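Local coordinates for D-alanine--D-alanine ligase (Acinetobacter baumannii ACICU, PDB 5D8D), which joins two molecules of D-alanine at the expense of ATP, making the D-alanyl-D-alanine dipeptide needed for the peptidoglycan of the bacterial cell wall, at residues A[19-24]-A[46-51]; A[69-74]-A[96-101]; A[103-108]-A[115-120]; A[241-246]-A[252-257]. One frame throughout, in Å; residues are numbered along the deposited sequence.

Contact 1 (A[19-24]-A[46-51])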
loop_
_atom_site.group_PDB
_atom_site.type_symbol
_atom_site.label_atom_id
_atom_site.label_comp_id
_atom_site.label_asym_id
_atom_site.label_seq_id
_atom_site.Cartn_x
_atom_site.Cartn_y
_atom_site.Cartn_z
ATOM N N ALA A 19 4.957 -11.621 14.767
ATOM C CA ALA A 19 5.101 -11.471 16.222
ATOM C C ALA A 19 3.782 -11.723 16.974
ATOM O O ALA A 19 3.805 -12.218 18.099
ATOM C CB ALA A 19 5.621 -10.071 16.553
ATOM N N GLU A 20 2.662 -11.415 16.317
ATOM C CA GLU A 20 1.318 -11.531 16.880
ATOM C C GLU A 20 0.640 -12.903 16.575
ATOM O O GLU A 20 -0.557 -13.043 16.697
ATOM C CB GLU A 20 0.467 -10.391 16.332
ATOM C CG GLU A 20 1.016 -8.983 16.632
ATOM C CD GLU A 20 2.219 -8.536 15.772
ATOM O OE1 GLU A 20 2.883 -7.524 16.133
ATOM O OE2 GLU A 20 2.522 -9.195 14.740
ATOM N N ARG A 21 1.402 -13.910 16.176
ATOM C CA ARG A 21 0.851 -15.230 15.929
ATOM C C ARG A 21 -0.044 -15.751 17.054
ATOM O O ARG A 21 -1.159 -16.260 16.776
ATOM C CB ARG A 21 1.997 -16.230 15.680
ATOM C CG ARG A 21 1.605 -17.680 15.669
ATOM C CD ARG A 21 2.765 -18.580 15.286
ATOM N NE ARG A 21 2.295 -19.956 15.332
ATOM C CZ ARG A 21 1.574 -20.558 14.382
ATOM N NH1 ARG A 21 1.253 -19.945 13.231
ATOM N NH2 ARG A 21 1.168 -21.794 14.591
ATOM N N ALA A 22 0.429 -15.647 18.306
ATOM C CA ALA A 22 -0.333 -16.187 19.461
ATOM C C ALA A 22 -1.701 -15.518 19.603
ATOM O O ALA A 22 -2.702 -16.210 19.776
ATOM C CB ALA A 22 0.446 -16.067 20.757
ATOM N N VAL A 23 -1.741 -14.193 19.454
ATOM C CA VAL A 23 -2.988 -13.460 19.472
ATOM C C VAL A 23 -3.878 -13.933 18.308
ATOM O O VAL A 23 -5.105 -14.116 18.481
ATOM C CB VAL A 23 -2.754 -11.914 19.438
ATOM C CG1 VAL A 23 -4.070 -11.184 19.431
ATOM C CG2 VAL A 23 -1.967 -11.454 20.666
ATOM N N SER A 24 -3.262 -14.172 17.154
ATOM C CA SER A 24 -3.993 -14.615 15.950
ATOM C C SER A 24 -4.620 -16.002 16.157
ATOM O O SER A 24 -5.798 -16.190 15.846
ATOM C CB SER A 24 -3.065 -14.628 14.733
ATOM O OG SER A 24 -3.753 -14.952 13.542
ATOM N N ASP A 46 -3.894 -22.350 8.683
ATOM C CA ASP A 46 -2.751 -21.670 9.223
ATOM C C ASP A 46 -1.691 -21.593 8.156
ATOM O O ASP A 46 -1.008 -22.600 7.917
ATOM C CB ASP A 46 -2.204 -22.384 10.471
ATOM C CG ASP A 46 -1.160 -21.556 11.184
ATOM O OD1 ASP A 46 -0.667 -20.543 10.603
ATOM O OD2 ASP A 46 -0.834 -21.890 12.333
ATOM N N PRO A 47 -1.495 -20.391 7.545
ATOM C CA PRO A 47 -0.574 -20.313 6.403
ATOM C C PRO A 47 0.888 -20.489 6.734
ATOM O O PRO A 47 1.695 -20.612 5.813
ATOM C CB PRO A 47 -0.851 -18.936 5.809
ATOM C CG PRO A 47 -1.352 -18.143 6.958
ATOM C CD PRO A 47 -2.129 -19.092 7.817
ATOM N N GLN A 48 1.239 -20.494 8.012
ATOM C CA GLN A 48 2.563 -20.946 8.424
ATOM C C GLN A 48 2.771 -22.446 8.129
ATOM O O GLN A 48 3.861 -22.825 7.761
ATOM C CB GLN A 48 2.820 -20.676 9.915
ATOM C CG GLN A 48 4.282 -20.889 10.352
ATOM C CD GLN A 48 4.466 -20.936 11.873
ATOM O OE1 GLN A 48 4.282 -21.997 12.524
ATOM N NE2 GLN A 48 4.851 -19.787 12.453
ATOM N N ASP A 49 1.752 -23.281 8.318
ATOM C CA ASP A 49 1.873 -24.734 8.169
ATOM C C ASP A 49 1.385 -25.269 6.822
ATOM O O ASP A 49 1.921 -26.251 6.314
ATOM C CB ASP A 49 1.101 -25.472 9.281
ATOM C CG ASP A 49 1.535 -25.072 10.739
ATOM O OD1 ASP A 49 2.651 -24.534 11.005
ATOM O OD2 ASP A 49 0.700 -25.321 11.634
ATOM N N ARG A 50 0.352 -24.642 6.276
ATOM C CA ARG A 50 -0.303 -25.055 5.020
ATOM C C ARG A 50 0.016 -24.038 3.960
ATOM O O ARG A 50 -0.242 -22.838 4.167
ATOM C CB ARG A 50 -1.845 -25.029 5.174
ATOM C CG ARG A 50 -2.542 -26.365 5.191
ATOM C CD ARG A 50 -3.519 -26.608 4.039
ATOM N NE ARG A 50 -4.896 -26.432 4.478
ATOM C CZ ARG A 50 -5.975 -26.880 3.837
ATOM N NH1 ARG A 50 -5.895 -27.526 2.678
ATOM N NH2 ARG A 50 -7.175 -26.657 4.363
ATOM N N SER A 51 0.504 -24.513 2.809
ATOM C CA SER A 51 0.753 -23.654 1.678
ATOM C C SER A 51 -0.477 -22.830 1.391
ATOM O O SER A 51 -1.544 -23.383 1.286
ATOM C CB SER A 51 1.083 -24.468 0.455
ATOM O OG SER A 51 1.376 -23.620 -0.635
#

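Contact 2 (A[69-74]-A[96-101])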
loop_
_atom_site.group_PDB
_atom_site.type_symbol
_atom_site.label_atom_id
_atom_site.label_comp_id
_atom_site.label_asym_id
_atom_site.label_seq_id
_atom_site.Cartn_x
_atom_site.Cartn_y
_atom_site.Cartn_z
ATOM N N GLY A 69 2.347 -10.083 7.259
ATOM C CA GLY A 69 1.809 -11.206 6.509
ATOM C C GLY A 69 0.310 -11.120 6.308
ATOM O O GLY A 69 -0.196 -11.551 5.289
ATOM N N GLY A 70 -0.393 -10.568 7.285
ATOM C CA GLY A 70 -1.852 -10.687 7.353
ATOM C C GLY A 70 -2.620 -9.420 7.262
ATOM O O GLY A 70 -3.714 -9.413 6.757
ATOM N N GLU A 71 -2.006 -8.359 7.749
ATOM C CA GLU A 71 -2.574 -7.040 7.861
ATOM C C GLU A 71 -1.933 -6.031 6.863
ATOM O O GLU A 71 -2.381 -4.903 6.740
ATOM C CB GLU A 71 -2.271 -6.628 9.305
ATOM C CG GLU A 71 -3.087 -5.514 9.913
ATOM C CD GLU A 71 -2.753 -5.314 11.386
ATOM O OE1 GLU A 71 -2.710 -4.131 11.802
ATOM O OE2 GLU A 71 -2.516 -6.323 12.114
ATOM N N ASP A 72 -0.903 -6.456 6.147
ATOM C CA ASP A 72 -0.053 -5.587 5.300
ATOM C C ASP A 72 -0.203 -5.779 3.773
ATOM O O ASP A 72 0.640 -5.289 3.016
ATOM C CB ASP A 72 1.414 -5.829 5.669
ATOM C CG ASP A 72 1.823 -7.282 5.482
ATOM O OD1 ASP A 72 1.007 -8.089 4.966
ATOM O OD2 ASP A 72 2.954 -7.622 5.866
ATOM N N GLY A 73 -1.244 -6.495 3.344
ATOM C CA GLY A 73 -1.549 -6.684 1.906
ATOM C C GLY A 73 -1.037 -7.999 1.305
ATOM O O GLY A 73 -1.434 -8.375 0.217
ATOM N N GLN A 74 -0.211 -8.733 2.040
ATOM C CA GLN A 74 0.336 -9.943 1.535
ATOM C C GLN A 74 -0.683 -11.074 1.374
ATOM O O GLN A 74 -0.796 -11.667 0.314
ATOM C CB GLN A 74 1.416 -10.432 2.468
ATOM C CG GLN A 74 2.603 -9.501 2.564
ATOM C CD GLN A 74 3.803 -10.139 3.189
ATOM O OE1 GLN A 74 4.765 -9.456 3.445
ATOM N NE2 GLN A 74 3.794 -11.449 3.363
ATOM N N ILE A 96 -1.244 0.356 3.132
ATOM C CA ILE A 96 -1.219 1.709 3.740
ATOM C C ILE A 96 -1.453 1.667 5.280
ATOM O O ILE A 96 -0.663 2.243 6.065
ATOM C CB ILE A 96 -2.236 2.681 3.104
ATOM C CG1 ILE A 96 -1.914 2.932 1.622
ATOM C CG2 ILE A 96 -2.200 3.998 3.871
ATOM C CD1 ILE A 96 -3.045 3.570 0.818
ATOM N N GLY A 97 -2.517 0.982 5.709
ATOM C CA GLY A 97 -2.898 0.901 7.129
ATOM C C GLY A 97 -1.852 0.294 8.054
ATOM O O GLY A 97 -1.885 0.540 9.259
ATOM N N MET A 98 -0.912 -0.475 7.507
ATOM C CA MET A 98 0.137 -1.056 8.314
ATOM C C MET A 98 1.232 -0.040 8.617
ATOM O O MET A 98 2.081 -0.280 9.482
ATOM C CB MET A 98 0.702 -2.277 7.573
ATOM C CG MET A 98 1.704 -3.155 8.343
ATOM S SD MET A 98 1.075 -4.456 9.460
ATOM C CE MET A 98 2.614 -5.240 9.951
ATOM N N ASP A 99 1.219 1.083 7.896
ATOM C CA ASP A 99 2.249 2.130 7.969
ATOM C C ASP A 99 1.599 3.411 8.557
ATOM O O ASP A 99 0.723 4.056 7.939
ATOM C CB ASP A 99 2.780 2.358 6.544
ATOM C CG ASP A 99 4.094 3.165 6.475
ATOM O OD1 ASP A 99 4.261 4.187 7.159
ATOM O OD2 ASP A 99 4.962 2.788 5.675
ATOM N N LYS A 100 2.032 3.762 9.765
ATOM C CA LYS A 100 1.510 4.939 10.457
ATOM C C LYS A 100 1.772 6.228 9.696
ATOM O O LYS A 100 0.853 7.073 9.567
ATOM C CB LYS A 100 2.067 5.050 11.877
ATOM C CG LYS A 100 1.504 4.014 12.820
ATOM C CD LYS A 100 2.139 4.130 14.193
ATOM C CE LYS A 100 1.824 2.924 15.065
ATOM N NZ LYS A 100 2.644 1.736 14.702
ATOM N N VAL A 101 2.977 6.380 9.135
ATOM C CA VAL A 101 3.250 7.644 8.446
ATOM C C VAL A 101 2.474 7.718 7.155
ATOM O O VAL A 101 1.905 8.796 6.870
ATOM C CB VAL A 101 4.739 8.060 8.274
ATOM C CG1 VAL A 101 5.692 7.247 9.144
ATOM C CG2 VAL A 101 5.173 8.149 6.812
#

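Contact 3 (A[103-108]-A[115-120])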
loop_
_atom_site.group_PDB
_atom_site.type_symbol
_atom_site.label_atom_id
_atom_site.label_comp_id
_atom_site.label_asym_id
_atom_site.label_seq_id
_atom_site.Cartn_x
_atom_site.Cartn_y
_atom_site.Cartn_z
ATOM N N THR A 103 -0.352 6.253 6.369
ATOM C CA THR A 103 -1.733 6.516 6.785
ATOM C C THR A 103 -1.963 8.029 7.050
ATOM O O THR A 103 -2.950 8.603 6.607
ATOM C CB THR A 103 -2.087 5.680 8.024
ATOM O OG1 THR A 103 -2.065 4.287 7.694
ATOM C CG2 THR A 103 -3.482 6.000 8.509
ATOM N N LYS A 104 -1.060 8.654 7.790
ATOM C CA LYS A 104 -1.213 10.081 8.130
ATOM C C LYS A 104 -1.050 11.001 6.914
ATOM O O LYS A 104 -1.762 11.990 6.792
ATOM C CB LYS A 104 -0.237 10.502 9.215
ATOM C CG LYS A 104 -0.565 9.983 10.591
ATOM C CD LYS A 104 0.711 9.966 11.431
ATOM C CE LYS A 104 0.539 10.420 12.861
ATOM N NZ LYS A 104 0.336 11.898 12.986
ATOM N N GLN A 105 -0.140 10.652 6.006
ATOM C CA GLN A 105 0.024 11.424 4.800
ATOM C C GLN A 105 -1.241 11.333 4.001
ATOM O O GLN A 105 -1.749 12.352 3.547
ATOM C CB GLN A 105 1.199 10.941 3.998
ATOM C CG GLN A 105 2.519 11.116 4.722
ATOM C CD GLN A 105 3.718 10.412 4.098
ATOM O OE1 GLN A 105 4.843 10.872 4.274
ATOM N NE2 GLN A 105 3.506 9.304 3.394
ATOM N N ILE A 106 -1.796 10.134 3.849
ATOM C CA ILE A 106 -3.127 10.030 3.231
ATOM C C ILE A 106 -4.172 10.906 3.940
ATOM O O ILE A 106 -5.021 11.562 3.281
ATOM C CB ILE A 106 -3.653 8.591 3.174
ATOM C CG1 ILE A 106 -2.729 7.672 2.355
ATOM C CG2 ILE A 106 -5.048 8.558 2.561
ATOM C CD1 ILE A 106 -2.387 8.156 0.971
ATOM N N TRP A 107 -4.120 10.920 5.272
ATOM C CA TRP A 107 -4.997 11.786 6.058
ATOM C C TRP A 107 -4.693 13.319 5.919
ATOM O O TRP A 107 -5.634 14.094 5.723
ATOM C CB TRP A 107 -5.035 11.335 7.528
ATOM C CG TRP A 107 -5.739 10.034 7.769
ATOM C CD1 TRP A 107 -6.678 9.418 6.969
ATOM C CD2 TRP A 107 -5.577 9.203 8.897
ATOM N NE1 TRP A 107 -7.080 8.245 7.534
ATOM C CE2 TRP A 107 -6.413 8.085 8.717
ATOM C CE3 TRP A 107 -4.790 9.282 10.049
ATOM C CZ2 TRP A 107 -6.499 7.066 9.653
ATOM C CZ3 TRP A 107 -4.879 8.262 10.982
ATOM C CH2 TRP A 107 -5.728 7.177 10.777
ATOM N N GLN A 108 -3.426 13.746 5.998
ATOM C CA GLN A 108 -3.028 15.141 5.662
ATOM C C GLN A 108 -3.525 15.506 4.284
ATOM O O GLN A 108 -4.089 16.562 4.071
ATOM C CB GLN A 108 -1.521 15.294 5.680
ATOM C CG GLN A 108 -0.964 15.536 7.067
ATOM C CD GLN A 108 0.530 15.247 7.208
ATOM O OE1 GLN A 108 1.194 14.728 6.288
ATOM N NE2 GLN A 108 1.072 15.575 8.390
ATOM N N ALA A 115 -1.765 14.547 14.013
ATOM C CA ALA A 115 -0.697 15.307 14.655
ATOM C C ALA A 115 0.537 15.438 13.756
ATOM O O ALA A 115 0.922 14.472 13.082
ATOM C CB ALA A 115 -0.316 14.690 15.996
ATOM N N PRO A 116 1.172 16.630 13.748
ATOM C CA PRO A 116 2.479 16.725 13.087
ATOM C C PRO A 116 3.432 15.624 13.565
ATOM O O PRO A 116 3.307 15.121 14.719
ATOM C CB PRO A 116 2.996 18.105 13.514
ATOM C CG PRO A 116 1.763 18.898 13.815
ATOM C CD PRO A 116 0.743 17.924 14.328
ATOM N N TYR A 117 4.362 15.251 12.684
ATOM C CA TYR A 117 5.345 14.224 12.999
ATOM C C TYR A 117 6.630 14.476 12.218
ATOM O O TYR A 117 6.658 15.335 11.347
ATOM C CB TYR A 117 4.776 12.844 12.627
ATOM C CG TYR A 117 4.517 12.745 11.147
ATOM C CD1 TYR A 117 3.333 13.255 10.597
ATOM C CD2 TYR A 117 5.487 12.198 10.282
ATOM C CE1 TYR A 117 3.110 13.219 9.229
ATOM C CE2 TYR A 117 5.278 12.159 8.906
ATOM C CZ TYR A 117 4.089 12.663 8.380
ATOM O OH TYR A 117 3.860 12.618 7.024
ATOM N N ARG A 118 7.668 13.696 12.506
ATOM C CA ARG A 118 8.910 13.710 11.742
ATOM C C ARG A 118 9.565 12.321 11.725
ATOM O O ARG A 118 9.752 11.690 12.775
ATOM C CB ARG A 118 9.902 14.746 12.323
ATOM C CG ARG A 118 9.553 16.222 12.100
ATOM C CD ARG A 118 9.529 16.665 10.627
ATOM N NE ARG A 118 8.368 17.516 10.326
ATOM C CZ ARG A 118 8.280 18.844 10.495
ATOM N NH1 ARG A 118 9.294 19.569 10.962
ATOM N NH2 ARG A 118 7.143 19.469 10.180
ATOM N N ILE A 119 9.947 11.865 10.535
ATOM C CA ILE A 119 10.599 10.560 10.382
ATOM C C ILE A 119 12.029 10.768 10.874
ATOM O O ILE A 119 12.654 11.806 10.563
ATOM C CB ILE A 119 10.552 10.032 8.912
ATOM C CG1 ILE A 119 9.106 9.989 8.368
ATOM C CG2 ILE A 119 11.153 8.634 8.824
ATOM C CD1 ILE A 119 8.970 10.031 6.852
ATOM N N ILE A 120 12.528 9.800 11.641
ATOM C CA ILE A 120 13.816 9.930 12.357
ATOM C C ILE A 120 14.706 8.668 12.182
ATOM O O ILE A 120 14.338 7.579 12.634
ATOM C CB ILE A 120 13.568 10.348 13.841
ATOM C CG1 ILE A 120 14.855 10.263 14.690
ATOM C CG2 ILE A 120 12.389 9.590 14.451
ATOM C CD1 ILE A 120 15.081 8.977 15.469
#

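Contact 4 (A[241-246]-A[252-257])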
loop_
_atom_site.group_PDB
_atom_site.type_symbol
_atom_site.label_atom_id
_atom_site.label_comp_id
_atom_site.label_asym_id
_atom_site.label_seq_id
_atom_site.Cartn_x
_atom_site.Cartn_y
_atom_site.Cartn_z
ATOM N N ARG A 241 -14.759 9.079 7.608
ATOM C CA ARG A 241 -13.995 9.689 6.520
ATOM C C ARG A 241 -12.545 9.244 6.513
ATOM O O ARG A 241 -11.944 9.060 5.460
ATOM C CB ARG A 241 -14.051 11.211 6.601
ATOM C CG ARG A 241 -15.443 11.775 6.443
ATOM C CD ARG A 241 -15.384 13.161 5.840
ATOM N NE ARG A 241 -14.805 14.134 6.760
ATOM C CZ ARG A 241 -14.203 15.278 6.408
ATOM N NH1 ARG A 241 -14.037 15.625 5.128
ATOM N NH2 ARG A 241 -13.744 16.094 7.359
ATOM N N ALA A 242 -11.973 9.085 7.690
ATOM C CA ALA A 242 -10.613 8.556 7.799
ATOM C C ALA A 242 -10.555 7.120 7.276
ATOM O O ALA A 242 -9.549 6.701 6.686
ATOM C CB ALA A 242 -10.133 8.621 9.244
ATOM N N PHE A 243 -11.637 6.383 7.510
ATOM C CA PHE A 243 -11.715 4.972 7.158
ATOM C C PHE A 243 -11.796 4.884 5.631
ATOM O O PHE A 243 -11.038 4.132 5.010
ATOM C CB PHE A 243 -12.937 4.334 7.859
ATOM C CG PHE A 243 -13.027 2.830 7.776
ATOM C CD1 PHE A 243 -12.273 2.031 8.615
ATOM C CD2 PHE A 243 -13.922 2.218 6.893
ATOM C CE1 PHE A 243 -12.401 0.640 8.582
ATOM C CE2 PHE A 243 -14.039 0.822 6.835
ATOM C CZ PHE A 243 -13.278 0.031 7.694
ATOM N N GLN A 244 -12.705 5.654 5.041
ATOM C CA GLN A 244 -12.804 5.769 3.588
ATOM C C GLN A 244 -11.546 6.298 2.913
ATOM O O GLN A 244 -11.119 5.765 1.889
ATOM C CB GLN A 244 -13.993 6.633 3.204
ATOM C CG GLN A 244 -15.307 5.907 3.442
ATOM C CD GLN A 244 -16.543 6.781 3.528
ATOM O OE1 GLN A 244 -17.664 6.262 3.464
ATOM N NE2 GLN A 244 -16.370 8.085 3.721
ATOM N N ALA A 245 -10.916 7.301 3.504
ATOM C CA ALA A 245 -9.760 7.930 2.877
ATOM C C ALA A 245 -8.647 6.957 2.600
ATOM O O ALA A 245 -8.051 6.966 1.551
ATOM C CB ALA A 245 -9.231 9.071 3.714
ATOM N N VAL A 246 -8.360 6.126 3.572
ATOM C CA VAL A 246 -7.234 5.224 3.510
ATOM C C VAL A 246 -7.649 3.999 2.694
ATOM O O VAL A 246 -6.809 3.163 2.383
ATOM C CB VAL A 246 -6.794 4.884 4.939
ATOM C CG1 VAL A 246 -7.632 3.735 5.491
ATOM C CG2 VAL A 246 -5.324 4.567 4.987
ATOM N N GLY A 252 -12.955 -3.047 11.068
ATOM C CA GLY A 252 -11.704 -2.445 11.503
ATOM C C GLY A 252 -11.924 -1.397 12.594
ATOM O O GLY A 252 -13.053 -1.146 13.035
ATOM N N ARG A 253 -10.834 -0.787 13.017
ATOM C CA ARG A 253 -10.859 0.221 14.063
ATOM C C ARG A 253 -10.044 1.418 13.601
ATOM O O ARG A 253 -9.000 1.235 12.942
ATOM C CB ARG A 253 -10.208 -0.310 15.318
ATOM C CG ARG A 253 -10.983 -1.385 16.066
ATOM C CD ARG A 253 -10.145 -1.993 17.205
ATOM N NE ARG A 253 -9.442 -0.939 17.923
ATOM C CZ ARG A 253 -8.266 -1.045 18.530
ATOM N NH1 ARG A 253 -7.614 -2.205 18.582
ATOM N NH2 ARG A 253 -7.748 0.040 19.122
ATOM N N ILE A 254 -10.515 2.616 13.953
ATOM C CA ILE A 254 -9.710 3.815 13.897
ATOM C C ILE A 254 -9.466 4.255 15.314
ATOM O O ILE A 254 -10.411 4.338 16.106
ATOM C CB ILE A 254 -10.470 4.943 13.217
ATOM C CG1 ILE A 254 -10.862 4.532 11.778
ATOM C CG2 ILE A 254 -9.653 6.240 13.255
ATOM C CD1 ILE A 254 -9.795 4.731 10.733
ATOM N N ASP A 255 -8.226 4.575 15.648
ATOM C CA ASP A 255 -7.932 5.194 16.947
ATOM C C ASP A 255 -7.796 6.703 16.822
ATOM O O ASP A 255 -7.269 7.231 15.824
ATOM C CB ASP A 255 -6.662 4.639 17.529
ATOM C CG ASP A 255 -6.790 3.173 17.932
ATOM O OD1 ASP A 255 -7.919 2.591 17.971
ATOM O OD2 ASP A 255 -5.713 2.604 18.220
ATOM N N ALA A 256 -8.259 7.406 17.842
ATOM C CA ALA A 256 -8.229 8.866 17.818
ATOM C C ALA A 256 -8.022 9.434 19.222
ATOM O O ALA A 256 -8.197 8.735 20.221
ATOM C CB ALA A 256 -9.504 9.400 17.191
ATOM N N MET A 257 -7.608 10.692 19.261
ATOM C CA MET A 257 -7.416 11.482 20.476
ATOM C C MET A 257 -8.470 12.606 20.535
ATOM O O MET A 257 -8.811 13.179 19.502
ATOM C CB MET A 257 -6.030 12.117 20.411
ATOM C CG MET A 257 -5.273 12.132 21.712
ATOM S SD MET A 257 -4.719 10.493 22.193
ATOM C CE MET A 257 -3.165 10.864 23.038
#

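Contact 1 (A[19-24]-A[46-51])
Arg21, in the first turn of helix 21-37, reaches across to the loop after strand 41-45 and closes a salt bridge with Asp46. The grip is end-on, and both terminal nitrogens go to one oxygen: NH1 and NH2 of Arg21 each lie 3.0 Å from OD2 of Asp46, which receives them on its syn lone pair. Guanidinium and carboxylate are nearly coplanar, 15° apart, so the bonds run close to both planes; a weaker third bond joins Arg21 NH1 to Asp46 OD1 at 3.3 Å. An arginine suits this place because, with CG anti to the backbone N (chi1 169°) and the chain extended as far as NE, it spans most of the 10.0 Å between the CA atoms of Arg21 and Asp46.

Stacking is the second element. The amide of Gln48 lies over one face of the guanidinium, the planes 19° apart, with Gln48 OE1 3.6 Å from Arg21 CZ; a flat polar side chain can lie there while the edge is occupied by the acid.

Hydrogen bonds to the backbone fix the carboxylate. Asp46 OD1 accepts from Gln48 N at 3.2 Å, from above its plane, which makes an Asx turn, and it also takes the N-H of Gly16, whose carbonyl in turn receives Arg21 NH1.

The ion pair therefore links the start of a helix to the loop beyond a strand of the N-terminal parallel sheet, and with several donors around it, at the surface of the chain, Asp46 would be expected to stay ionised.

Contact 2 (A[69-74]-A[96-101])
This is an apolar contact without hydrogen bonds across it, in which Met98 bears on Glu71 and Asp72 where the loop before helix 74-81 meets the short link between helices 91-97 and 100-108. Met98 supplies its side, not its end: CG lies 3.8 Å from CB of Asp72, and SD sits 4.0 Å from CB of Glu71. The thioether gets there because CG lies anti to the backbone N (chi1 -172°) and the chain then bends at chi2 (84°), which lays the sulfur along the loop. A flexible, unbranched methionine fits such an irregular surface, on which the two acids offer chiefly their methylene carbons.

Their carboxylates are occupied elsewhere. Asp72 folds back over its own loop with CG between the backbone N and the carbonyl carbon (chi1 59°). Its OD1 accepts from Gln74 N at 3.2 Å, an Asx turn leading into helix 74-81, while OD2 takes the N-H of Gly69 at 2.9 Å; the two donors lie out of the carboxylate plane, on opposite sides of it. Gly69 and Gly73 have positive phi, backbone angles at which a CB would press on the preceding carbonyl oxygen.

Glu71 runs on past the sulfur, its OE2 bonded to Gly67 N and its side chain against Asn270, a predicted magnesium ligand. Both segments border the subunit interface, where Asp99 binds Gln92 of the second subunit and Trp81 of that subunit donates to Gly69 O.

Contact 3 (A[103-108]-A[115-120])
Tyr117 turns its ring toward helix 100-108 by taking chi1 63°, with CG between the backbone N and the carbonyl carbon, while Lys104, Gln105 and Gln108 all start with CG beside the backbone N and reach out from the helix. The contact joins that helix to strand 117-120, an edge strand of a four-stranded antiparallel sheet in the ATP-grasp fold; the short axes of helix and strand approach to 11.5 Å at 146°. Such a distance needs long side chains, and the large tyrosine bridges it.

Gln108 comes in at the ring edge, its amide plane only 19° from that of the ring, with NE2 3.2 Å from CE1 of Tyr117. The hydroxyl stands between two glutamines. Gln105 CG lies against it, 3.1 Å from Tyr117 OH, and Gln105 OE1 and Gln108 OE1 are also near; either hydrogen bond would be weak, and Gln105 OE1 has a further weak bond to Ser110 of the second subunit. Gly109 of that subunit packs on the same tyrosine.

Lys104 bends at chi3 and chi4, bringing NZ in beside the start of the strand. There NZ forms a salt bridge with Glu176, a residue of the predicted ATP site, and a hydrogen bond with Thr114 OG1; the pairing probably helps to position Glu176. The same NZ lies 2.6 Å from the carbonyl O of Ala115.

Contact 4 (A[241-246]-A[252-257])
Helix 229-245 ends across strand 252-259, the short axes of 241-245 and 252-257 passing 9.3 Å apart with 120° between their directions, and the CA atoms of Phe243 and Ile254 come within 7.1 Å of each other. Ile254 bridges that interval. Its CD1 meets CB of Ala242 at 4.2 Å and, at the same distance, CD1 of Phe243, arriving at the edge of the ring near its plane. The methyl also rests against the helix backbone, 4.1 Å from the N of Phe243. A small alanine lets the helix come close, while the branched isoleucine packs between helix and strand: CG1, beside the backbone N at chi1 -59°, carries CD1 to the helix.

The ring of Phe243 reaches on to the start of the strand, its edge toward Gly252, with CE1 of Phe243 4.3 Å from CA of Gly252. Glycine suits this position twice over, since a CB would crowd CE1 of the phenylalanine and, at phi 143°, also the preceding carbonyl. Phe188 of the neighbouring strand stacks on the phenylalanine.

Arg253 points away from the helix, and its NH2 forms a salt bridge with OD1 of Asp255 (2.8 Å, a weak hydrogen bond by its angle); Thr185 bonds both side chains. The arrangement is a helix packed on one face of the antiparallel sheet of an ATP-grasp domain, and the same strand carries Asp255, a predicted magnesium ligand.

Overall arrangement
The four contacts follow one another along the chain, from the N-terminal domain into the ATP-grasp region. Contact 1 touches none of the others: its centre is 16 Å from that of contact 2, nearest atoms about 6 Å apart, and 31 Å from that of contact 3. Contacts 2, 3 and 4 touch one another, their centres 14 to 15 Å apart: helix 100-108 is shared by contacts 2 and 3, Ile96 CG2 meets Val246 CG2 at 3.4 Å, and Trp107 NE1 probably bonds to Ala242 O at 3.0 Å. Toward the predicted metal site, the side chains of Glu71 and Asn270 come within about 3 Å, those of Lys104 and Glu268 within about 7 Å. Contacts 1 to 3 touch the second subunit; contact 4 reaches it through a weak bond from Ala245.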